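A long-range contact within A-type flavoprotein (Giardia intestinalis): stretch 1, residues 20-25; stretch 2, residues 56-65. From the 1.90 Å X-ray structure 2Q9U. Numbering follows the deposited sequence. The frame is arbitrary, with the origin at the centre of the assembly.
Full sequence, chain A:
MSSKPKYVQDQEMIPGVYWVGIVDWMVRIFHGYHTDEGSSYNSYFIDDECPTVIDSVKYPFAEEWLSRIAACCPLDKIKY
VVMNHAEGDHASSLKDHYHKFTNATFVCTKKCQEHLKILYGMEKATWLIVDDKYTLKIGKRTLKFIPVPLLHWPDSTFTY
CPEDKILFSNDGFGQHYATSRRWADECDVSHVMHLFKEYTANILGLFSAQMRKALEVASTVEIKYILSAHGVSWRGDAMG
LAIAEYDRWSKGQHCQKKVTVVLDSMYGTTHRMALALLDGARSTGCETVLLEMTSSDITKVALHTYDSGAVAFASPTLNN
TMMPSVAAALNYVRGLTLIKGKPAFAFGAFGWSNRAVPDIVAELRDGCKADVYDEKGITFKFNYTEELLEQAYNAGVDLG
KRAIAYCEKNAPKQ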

# COMPACT_ATOMS: atom_id res chain seq x y z
N VAL A 20 31.20 -10.91 -1.36
CA VAL A 20 30.82 -10.97 -2.77
C VAL A 20 29.28 -11.18 -2.90
O VAL A 20 28.80 -11.76 -3.87
CB VAL A 20 31.61 -12.06 -3.53
CG1 VAL A 20 33.12 -11.68 -3.63
CG2 VAL A 20 31.37 -13.46 -2.92
N GLY A 21 28.53 -10.68 -1.92
CA GLY A 21 27.08 -10.85 -1.90
C GLY A 21 26.39 -9.76 -2.68
O GLY A 21 27.01 -9.07 -3.50
N ILE A 22 25.12 -9.56 -2.40
CA ILE A 22 24.40 -8.44 -3.02
C ILE A 22 23.52 -7.78 -1.98
O ILE A 22 23.05 -8.43 -1.04
CB ILE A 22 23.57 -8.85 -4.28
CG1 ILE A 22 22.31 -9.67 -3.93
CG2 ILE A 22 24.45 -9.60 -5.34
CD1 ILE A 22 21.02 -8.81 -3.68
N VAL A 23 23.29 -6.49 -2.16
CA VAL A 23 22.34 -5.78 -1.29
C VAL A 23 21.05 -5.68 -2.06
O VAL A 23 21.03 -5.21 -3.22
CB VAL A 23 22.84 -4.36 -0.88
CG1 VAL A 23 21.79 -3.71 0.07
CG2 VAL A 23 24.20 -4.44 -0.12
N ASP A 24 19.98 -6.17 -1.44
CA ASP A 24 18.65 -6.13 -2.05
C ASP A 24 17.94 -4.87 -1.51
O ASP A 24 17.18 -4.90 -0.54
CB ASP A 24 17.86 -7.42 -1.75
CG ASP A 24 16.62 -7.58 -2.62
OD1 ASP A 24 16.16 -6.59 -3.22
OD2 ASP A 24 16.04 -8.70 -2.66
N TRP A 25 18.24 -3.75 -2.15
CA TRP A 25 17.71 -2.44 -1.76
C TRP A 25 16.18 -2.38 -1.83
O TRP A 25 15.53 -1.75 -0.99
CB TRP A 25 18.32 -1.35 -2.65
CG TRP A 25 19.82 -1.16 -2.43
CD1 TRP A 25 20.86 -1.62 -3.22
CD2 TRP A 25 20.44 -0.49 -1.32
NE1 TRP A 25 22.07 -1.26 -2.67
CE2 TRP A 25 21.84 -0.55 -1.52
CE3 TRP A 25 19.93 0.17 -0.18
CZ2 TRP A 25 22.74 0.04 -0.63
CZ3 TRP A 25 20.84 0.76 0.70
CH2 TRP A 25 22.22 0.67 0.48
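Stretch 2, residues 56-65: SVKYPFAEEW

Stretch 1 contains a short strand, Ile 22 to Asp 24, between the loop residues Val 20 and Gly 21 and Trp 25. Stretch 2 starts as an extended segment (Val 57 phi/psi -142/167°), makes a 3-10 turn at Tyr 59 and Pro 60, and leads into the helix that includes Ala 62 to Trp 65, with Phe 61 at the N-cap position. Backbone hydrogen bonds from Phe 61 N to Lys 58 O (3.0 Å) and Ala 62 N to Tyr 59 O (3.2 Å) hold the turn, and one from Trp 65 N to Phe 61 O (3.1 Å) the first helical turn. The nearest CA atoms across the stretches are those of Gly 21 and Trp 65, 5.8 Å apart. Lys 58 and Phe 61 lie by Asp 24 and Trp 65 by Val 20, so the path from Phe 61 to Trp 65 runs back along stretch 1. No direct hydrogen bond joins the two stretches; packing, largely of side chains, and bridging waters make the contact.

Ile 22 is its centre. Its CB points toward stretch 2, and with chi1 and chi2 both p, CD1 lies over one face of the Phe 61 ring, 3.5 Å from the ring centroid and 13° off the normal, a CH-pi contact. Ile 22 CG2 packs against Glu 64 CD at 3.6 Å, while Ile 22 CG1 meets Val 57 CG1 at 4.4 Å. Further along the strand, Asp 24 CG approaches Phe 61 CZ obliquely at 3.6 Å. Ahead of the strand, Val 20 O sits 3.2 Å from Trp 65 CD1, at the indole edge near its plane; this carbonyl is buried without a polar partner.

Asp 24 OD2 and Lys 58 NZ, 4.1 Å apart, are too distant for a salt bridge, but water 3 bridges them, donating to Asp 24 OD2 (2.6 Å) and accepting from Lys 58 NZ (2.9 Å). Water 2 accepts from Val 23 N (2.9 Å) and donates to Glu 64 OE2 (2.6 Å).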

# COMPACT_ATOMS: atom_id res chain seq x y z
N SER A 56 25.49 -18.83 -2.08
CA SER A 56 25.12 -18.13 -3.30
C SER A 56 24.08 -17.04 -2.95
O SER A 56 24.01 -16.60 -1.79
CB SER A 56 24.59 -19.14 -4.33
OG SER A 56 24.33 -18.55 -5.59
N VAL A 57 23.31 -16.60 -3.95
CA VAL A 57 22.30 -15.54 -3.78
C VAL A 57 21.06 -15.88 -4.61
O VAL A 57 21.13 -16.74 -5.49
CB VAL A 57 22.80 -14.12 -4.23
CG1 VAL A 57 24.08 -13.67 -3.45
CG2 VAL A 57 23.06 -14.08 -5.72
N LYS A 58 19.96 -15.16 -4.35
CA LYS A 58 18.70 -15.31 -5.07
C LYS A 58 18.92 -15.08 -6.57
O LYS A 58 19.63 -14.13 -6.94
CB LYS A 58 17.71 -14.28 -4.52
CG LYS A 58 16.23 -14.68 -4.64
CD LYS A 58 15.35 -13.49 -4.23
CE LYS A 58 15.07 -13.42 -2.71
NZ LYS A 58 14.09 -12.29 -2.33
N TYR A 59 18.31 -15.92 -7.43
CA TYR A 59 18.56 -15.93 -8.89
C TYR A 59 18.51 -14.57 -9.64
O TYR A 59 19.28 -14.36 -10.56
CB TYR A 59 17.71 -17.02 -9.61
CG TYR A 59 16.24 -16.63 -9.68
CD1 TYR A 59 15.76 -15.81 -10.73
CD2 TYR A 59 15.35 -17.03 -8.68
CE1 TYR A 59 14.41 -15.42 -10.78
CE2 TYR A 59 13.99 -16.66 -8.72
CZ TYR A 59 13.53 -15.85 -9.78
OH TYR A 59 12.20 -15.45 -9.82
N PRO A 60 17.64 -13.61 -9.22
CA PRO A 60 17.68 -12.34 -9.97
C PRO A 60 19.01 -11.61 -9.93
O PRO A 60 19.26 -10.79 -10.80
CB PRO A 60 16.58 -11.50 -9.29
CG PRO A 60 15.68 -12.52 -8.68
CD PRO A 60 16.59 -13.59 -8.20
N PHE A 61 19.83 -11.93 -8.93
CA PHE A 61 21.11 -11.23 -8.66
C PHE A 61 22.33 -12.04 -9.07
O PHE A 61 23.47 -11.68 -8.71
CB PHE A 61 21.16 -10.89 -7.16
CG PHE A 61 19.97 -10.11 -6.70
CD1 PHE A 61 19.88 -8.74 -6.98
CD2 PHE A 61 18.91 -10.73 -6.04
CE1 PHE A 61 18.74 -7.98 -6.58
CE2 PHE A 61 17.78 -9.99 -5.63
CZ PHE A 61 17.70 -8.61 -5.90
N ALA A 62 22.11 -13.12 -9.83
CA ALA A 62 23.17 -14.05 -10.20
C ALA A 62 24.37 -13.39 -10.85
O ALA A 62 25.50 -13.69 -10.47
CB ALA A 62 22.63 -15.17 -11.10
N GLU A 63 24.14 -12.50 -11.83
CA GLU A 63 25.24 -11.89 -12.61
C GLU A 63 26.04 -10.92 -11.78
O GLU A 63 27.25 -10.80 -11.94
CB GLU A 63 24.72 -11.18 -13.87
CG GLU A 63 24.09 -12.12 -14.93
CD GLU A 63 25.07 -13.15 -15.56
OE1 GLU A 63 26.32 -12.97 -15.52
OE2 GLU A 63 24.57 -14.16 -16.12
N GLU A 64 25.36 -10.22 -10.88
CA GLU A 64 26.08 -9.37 -9.92
C GLU A 64 27.02 -10.16 -9.00
O GLU A 64 28.19 -9.79 -8.81
CB GLU A 64 25.07 -8.54 -9.12
CG GLU A 64 25.75 -7.52 -8.18
CD GLU A 64 24.77 -6.68 -7.34
OE1 GLU A 64 23.53 -6.77 -7.50
OE2 GLU A 64 25.28 -5.94 -6.48
N TRP A 65 26.50 -11.24 -8.42
CA TRP A 65 27.25 -12.17 -7.59
C TRP A 65 28.45 -12.75 -8.36
O TRP A 65 29.59 -12.78 -7.86
CB TRP A 65 26.29 -13.28 -7.16
CG TRP A 65 26.89 -14.45 -6.40
CD1 TRP A 65 27.53 -14.41 -5.18
CD2 TRP A 65 26.83 -15.84 -6.77
NE1 TRP A 65 27.89 -15.68 -4.80
CE2 TRP A 65 27.48 -16.58 -5.75
CE3 TRP A 65 26.33 -16.53 -7.89
CZ2 TRP A 65 27.64 -17.99 -5.81
CZ3 TRP A 65 26.49 -17.93 -7.95
CH2 TRP A 65 27.13 -18.63 -6.91
O HOH W 1 21.53 -5.58 -6.01
O HOH W 2 23.89 -4.88 -4.50
O HOH W 3 14.16 -9.96 -4.03